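Local atomic coordinates of thymine dioxygenase (PDB entry 5C3Q), a protein that probably acts as a metal- and 2-oxoglutarate-dependent dioxygenase that hydroxylates thymine, which it binds beside the metal and the co-substrate. Residues A[234-237]-A[241-244]; A[6-9]-A[14-17]. All coordinates share one frame; numbering follows the deposited sequence.

Interaction 1. Residues A[234-237]-A[241-244]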
ATOM      1  N   GLN A 234      10.117   4.541  -4.664  1.00 20.55           N
ATOM      2  CA  GLN A 234      10.231   5.015  -6.037  1.00 20.82           C
ATOM      3  C   GLN A 234       9.032   4.563  -6.845  1.00 20.58           C
ATOM      4  O   GLN A 234       8.525   3.461  -6.653  1.00 20.15           O
ATOM      5  CB  GLN A 234      11.514   4.505  -6.692  1.00 21.23           C
ATOM      6  CG  GLN A 234      12.790   5.004  -6.039  1.00 21.88           C
ATOM      7  CD  GLN A 234      14.036   4.651  -6.835  1.00 22.43           C
ATOM      8  OE1 GLN A 234      14.112   3.596  -7.464  1.00 22.38           O
ATOM      9  NE2 GLN A 234      15.026   5.531  -6.797  1.00 23.14           N
ATOM     10  N   VAL A 235       8.581   5.432  -7.740  1.00 20.91           N
ATOM     11  CA  VAL A 235       7.413   5.182  -8.567  1.00 20.93           C
ATOM     12  C   VAL A 235       7.870   5.257 -10.020  1.00 21.88           C
ATOM     13  O   VAL A 235       8.630   6.154 -10.385  1.00 22.16           O
ATOM     14  CB  VAL A 235       6.318   6.233  -8.294  1.00 20.76           C
ATOM     15  CG1 VAL A 235       5.122   6.044  -9.220  1.00 20.66           C
ATOM     16  CG2 VAL A 235       5.883   6.180  -6.838  1.00 20.44           C
ATOM     17  N   LYS A 236       7.409   4.319 -10.844  1.00 22.20           N
ATOM     18  CA  LYS A 236       7.829   4.263 -12.237  1.00 23.29           C
ATOM     19  C   LYS A 236       7.130   5.347 -13.062  1.00 23.59           C
ATOM     20  O   LYS A 236       5.907   5.494 -13.015  1.00 23.54           O
ATOM     21  CB  LYS A 236       7.577   2.868 -12.827  1.00 24.05           C
ATOM     22  CG  LYS A 236       8.489   2.537 -13.995  1.00 25.19           C
ATOM     23  CD  LYS A 236       8.699   1.038 -14.166  1.00 25.62           C
ATOM     24  CE  LYS A 236       9.752   0.766 -15.222  1.00 26.62           C
ATOM     25  NZ  LYS A 236       9.671  -0.609 -15.785  1.00 27.25           N
ATOM     26  N   SER A 237       7.923   6.118 -13.799  1.00 24.24           N
ATOM     27  CA  SER A 237       7.407   7.185 -14.647  1.00 25.07           C
ATOM     28  C   SER A 237       6.821   6.617 -15.941  1.00 26.00           C
ATOM     29  O   SER A 237       7.101   5.467 -16.297  1.00 25.40           O
ATOM     30  CB  SER A 237       8.530   8.160 -14.995  1.00 25.50           C
ATOM     31  OG  SER A 237       9.405   7.597 -15.956  1.00 25.57           O
ATOM     32  N   GLN A 241      11.209   5.078 -16.050  1.00 28.45           N
ATOM     33  CA  GLN A 241      12.285   5.288 -15.083  1.00 28.90           C
ATOM     34  C   GLN A 241      11.708   5.406 -13.688  1.00 27.25           C
ATOM     35  O   GLN A 241      10.670   6.047 -13.494  1.00 25.73           O
ATOM     36  CB  GLN A 241      13.045   6.575 -15.389  1.00 30.76           C
ATOM     37  CG  GLN A 241      13.557   6.693 -16.809  1.00 32.97           C
ATOM     38  CD  GLN A 241      14.835   5.922 -17.025  1.00 34.47           C
ATOM     39  OE1 GLN A 241      14.869   4.702 -16.851  1.00 35.30           O
ATOM     40  NE2 GLN A 241      15.899   6.625 -17.411  1.00 35.83           N
ATOM     41  N   PHE A 242      12.393   4.813 -12.715  1.00 26.13           N
ATOM     42  CA  PHE A 242      11.978   4.919 -11.321  1.00 25.43           C
ATOM     43  C   PHE A 242      12.359   6.285 -10.756  1.00 25.24           C
ATOM     44  O   PHE A 242      13.517   6.697 -10.824  1.00 25.34           O
ATOM     45  CB  PHE A 242      12.586   3.794 -10.480  1.00 25.47           C
ATOM     46  CG  PHE A 242      11.865   2.483 -10.625  1.00 24.83           C
ATOM     47  CD1 PHE A 242      10.645   2.282  -9.996  1.00 24.12           C
ATOM     48  CD2 PHE A 242      12.396   1.461 -11.399  1.00 25.11           C
ATOM     49  CE1 PHE A 242       9.968   1.080 -10.130  1.00 24.25           C
ATOM     50  CE2 PHE A 242      11.725   0.255 -11.533  1.00 25.05           C
ATOM     51  CZ  PHE A 242      10.509   0.065 -10.899  1.00 24.26           C
ATOM     52  N   ILE A 243      11.363   6.979 -10.211  1.00 24.37           N
ATOM     53  CA  ILE A 243      11.527   8.321  -9.674  1.00 24.64           C
ATOM     54  C   ILE A 243      11.301   8.284  -8.170  1.00 24.41           C
ATOM     55  O   ILE A 243      10.372   7.626  -7.697  1.00 22.99           O
ATOM     56  CB  ILE A 243      10.504   9.286 -10.307  1.00 24.54           C
ATOM     57  CG1 ILE A 243      10.608   9.261 -11.839  1.00 24.80           C
ATOM     58  CG2 ILE A 243      10.675  10.695  -9.758  1.00 25.14           C
ATOM     59  CD1 ILE A 243      11.965   9.633 -12.404  1.00 25.64           C
ATOM     60  N   ASP A 244      12.141   9.008  -7.432  1.00 25.20           N
ATOM     61  CA  ASP A 244      12.022   9.092  -5.977  1.00 25.85           C
ATOM     62  C   ASP A 244      10.711   9.741  -5.538  1.00 25.48           C
ATOM     63  O   ASP A 244      10.386  10.841  -5.968  1.00 25.82           O
ATOM     64  CB  ASP A 244      13.196   9.879  -5.386  1.00 27.06           C
ATOM     65  CG  ASP A 244      14.507   9.120  -5.469  1.00 28.05           C
ATOM     66  OD1 ASP A 244      14.525   7.922  -5.124  1.00 28.29           O
ATOM     67  OD2 ASP A 244      15.521   9.721  -5.871  1.00 29.73           O
TER
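Residues V235 and I243 are the hydrogen-bonded pair of a beta hairpin that forms one margin of the small antiparallel sheet, with strand 242-244 outermost and strand 273-275 beyond 233-236. V235 N donates to I243 O at 2.8 Å, and I243 N returns a bond to V235 O. At the turn, S237 N binds Q241 O, and S237 OG takes Q241 N at 3.1 Å; this hydroxyl also bonds D11. Such a hairpin belongs to the double-stranded beta-helix of 2-oxoglutarate oxygenases, and V235 packs here close to the metal ligand H273. The face bearing Q234, K236, F242 and D244 is more polar. Q234 runs extended beside D244, its NE2 donating almost straight (172°) to D244 OD1 at 3.0 Å. The NE2 donor sits above the plane of the D244 carboxylate, 46° out of it. Q234 OE1 bonds R274, which also forms a cation-pi contact with F242, and lies 3.4 Å from F242 CB. Shortening this side chain to an alanine would probably leave D244 OD1 without this donor and R274 without its partner at OE1. With CG anti to the backbone N (chi1 -155°), K236 carries its CD over one face of the F242 ring, 4.2 Å from the centroid, a CH-pi contact.

Interaction 2. Residues A[6-9]-A[14-17]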
ATOM      1  N   ALA A   6       3.132  20.201  -6.861  1.00 27.58           N
ATOM      2  CA  ALA A   6       3.177  18.740  -6.973  1.00 26.95           C
ATOM      3  C   ALA A   6       4.169  18.128  -5.982  1.00 26.46           C
ATOM      4  O   ALA A   6       5.227  18.694  -5.723  1.00 26.77           O
ATOM      5  CB  ALA A   6       3.532  18.332  -8.395  1.00 26.83           C
ATOM      6  N   ALA A   7       3.810  16.981  -5.416  1.00 26.29           N
ATOM      7  CA  ALA A   7       4.706  16.252  -4.520  1.00 26.21           C
ATOM      8  C   ALA A   7       5.916  15.734  -5.292  1.00 26.69           C
ATOM      9  O   ALA A   7       7.039  15.781  -4.800  1.00 26.60           O
ATOM     10  CB  ALA A   7       3.970  15.097  -3.858  1.00 25.84           C
ATOM     11  N   VAL A   8       5.667  15.243  -6.504  1.00 26.74           N
ATOM     12  CA  VAL A   8       6.712  14.736  -7.387  1.00 27.21           C
ATOM     13  C   VAL A   8       6.472  15.257  -8.797  1.00 27.67           C
ATOM     14  O   VAL A   8       5.345  15.240  -9.283  1.00 26.46           O
ATOM     15  CB  VAL A   8       6.712  13.192  -7.416  1.00 26.78           C
ATOM     16  CG1 VAL A   8       7.760  12.657  -8.381  1.00 27.41           C
ATOM     17  CG2 VAL A   8       6.945  12.636  -6.022  1.00 26.65           C
ATOM     18  N   ASN A   9       7.540  15.716  -9.443  1.00 29.57           N
ATOM     19  CA  ASN A   9       7.471  16.205 -10.816  1.00 31.28           C
ATOM     20  C   ASN A   9       8.800  15.984 -11.536  1.00 32.39           C
ATOM     21  O   ASN A   9       9.633  16.891 -11.622  1.00 32.72           O
ATOM     22  CB  ASN A   9       7.084  17.686 -10.839  1.00 32.51           C
ATOM     23  CG  ASN A   9       6.727  18.178 -12.231  1.00 33.68           C
ATOM     24  OD1 ASN A   9       7.049  17.540 -13.232  1.00 33.23           O
ATOM     25  ND2 ASN A   9       6.057  19.324 -12.300  1.00 35.01           N
ATOM     26  N   VAL A  14       4.049  13.155 -12.641  1.00 22.95           N
ATOM     27  CA  VAL A  14       3.556  14.244 -11.800  1.00 22.61           C
ATOM     28  C   VAL A  14       2.594  13.670 -10.760  1.00 21.59           C
ATOM     29  O   VAL A  14       1.504  13.213 -11.098  1.00 21.22           O
ATOM     30  CB  VAL A  14       2.874  15.340 -12.646  1.00 23.47           C
ATOM     31  CG1 VAL A  14       2.333  16.461 -11.763  1.00 23.81           C
ATOM     32  CG2 VAL A  14       3.866  15.910 -13.649  1.00 24.24           C
ATOM     33  N   ILE A  15       3.019  13.664  -9.498  1.00 20.71           N
ATOM     34  CA  ILE A  15       2.170  13.196  -8.407  1.00 20.04           C
ATOM     35  C   ILE A  15       1.713  14.425  -7.631  1.00 19.97           C
ATOM     36  O   ILE A  15       2.537  15.089  -6.997  1.00 20.01           O
ATOM     37  CB  ILE A  15       2.920  12.225  -7.474  1.00 19.73           C
ATOM     38  CG1 ILE A  15       3.416  11.011  -8.273  1.00 19.79           C
ATOM     39  CG2 ILE A  15       2.021  11.794  -6.324  1.00 19.29           C
ATOM     40  CD1 ILE A  15       4.318  10.064  -7.503  1.00 19.73           C
ATOM     41  N   PRO A  16       0.406  14.742  -7.687  1.00 19.96           N
ATOM     42  CA  PRO A  16      -0.081  15.957  -7.041  1.00 20.40           C
ATOM     43  C   PRO A  16      -0.114  15.839  -5.526  1.00 20.58           C
ATOM     44  O   PRO A  16      -0.245  14.731  -4.988  1.00 20.16           O
ATOM     45  CB  PRO A  16      -1.508  16.087  -7.576  1.00 20.29           C
ATOM     46  CG  PRO A  16      -1.932  14.682  -7.807  1.00 19.93           C
ATOM     47  CD  PRO A  16      -0.697  13.965  -8.281  1.00 19.78           C
ATOM     48  N   LEU A  17       0.021  16.984  -4.870  1.00 21.09           N
ATOM     49  CA  LEU A  17      -0.186  17.119  -3.440  1.00 21.31           C
ATOM     50  C   LEU A  17      -1.553  17.749  -3.271  1.00 21.80           C
ATOM     51  O   LEU A  17      -1.800  18.828  -3.801  1.00 22.30           O
ATOM     52  CB  LEU A  17       0.881  18.025  -2.834  1.00 21.97           C
ATOM     53  CG  LEU A  17       0.751  18.378  -1.356  1.00 22.62           C
ATOM     54  CD1 LEU A  17       0.739  17.132  -0.488  1.00 22.22           C
ATOM     55  CD2 LEU A  17       1.891  19.310  -0.959  1.00 23.57           C
TER
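V8 and I15 meet at the centre of a short antiparallel hairpin near the N-terminus. The backbone bonds converge on I15. Its N donates to V8 O at 2.8 Å, and its carbonyl oxygen accepts from two successive amides: V8 N at 3.2 Å, nearly straight (166°), in the carbonyl plane and on a lone pair, and A7 N, closer but badly bent (124°) and therefore weak. V8 O has a second neighbour in V14 CA, whose C-H points at it across 3.2 Å.

Apolar contacts occupy both faces. V8 and I15 lie side by side and point the same way, CB to CB 3.9 Å; with CG1 beside the backbone N (chi1 -59°) and the chain then extended, I15 brings CD1 against V8 CB and CG2. Both residues are buried, and I15 also packs on F47 and Y49 of the next strand. On the face bearing V14, A6 CB touches V14 CG1 at 4.0 Å. Beyond the paired strands, A7 CB and L17 CB approach each other more loosely.

One contact is mixed: N9 runs alongside V14 and sets its amide oxygen OD1 3.6 Å from the methyl V14 CG2, a van der Waals touch at an exposed position.

Two residues, A7 and V8, thus stand opposite the single residue I15, which is the definition of a classic beta bulge, here placed where strand 8-10 begins at the outer margin of the larger sheet.

Overall arrangement
Both contacts are antiparallel hairpins at a sheet margin, yet they hold different elements: interaction 1 pairs two strands of the small sheet near the metal site, interaction 2 the first two strands of the large one. Each is partly buried, with V235, S237 and I243 inside in the first and V8 and I15 in the second. Regular pairing and polar side-chain bonds mark interaction 1; interaction 2 relies on a bulged backbone and aliphatic packing. Their buried faces meet: I243 CG2 lies 3.8 Å from V8 CG1, and V235 CG2 approaches I15 CD1, so the N-terminal hairpin packs against the one beside H273, the centres of the two contacts about 12 Å apart.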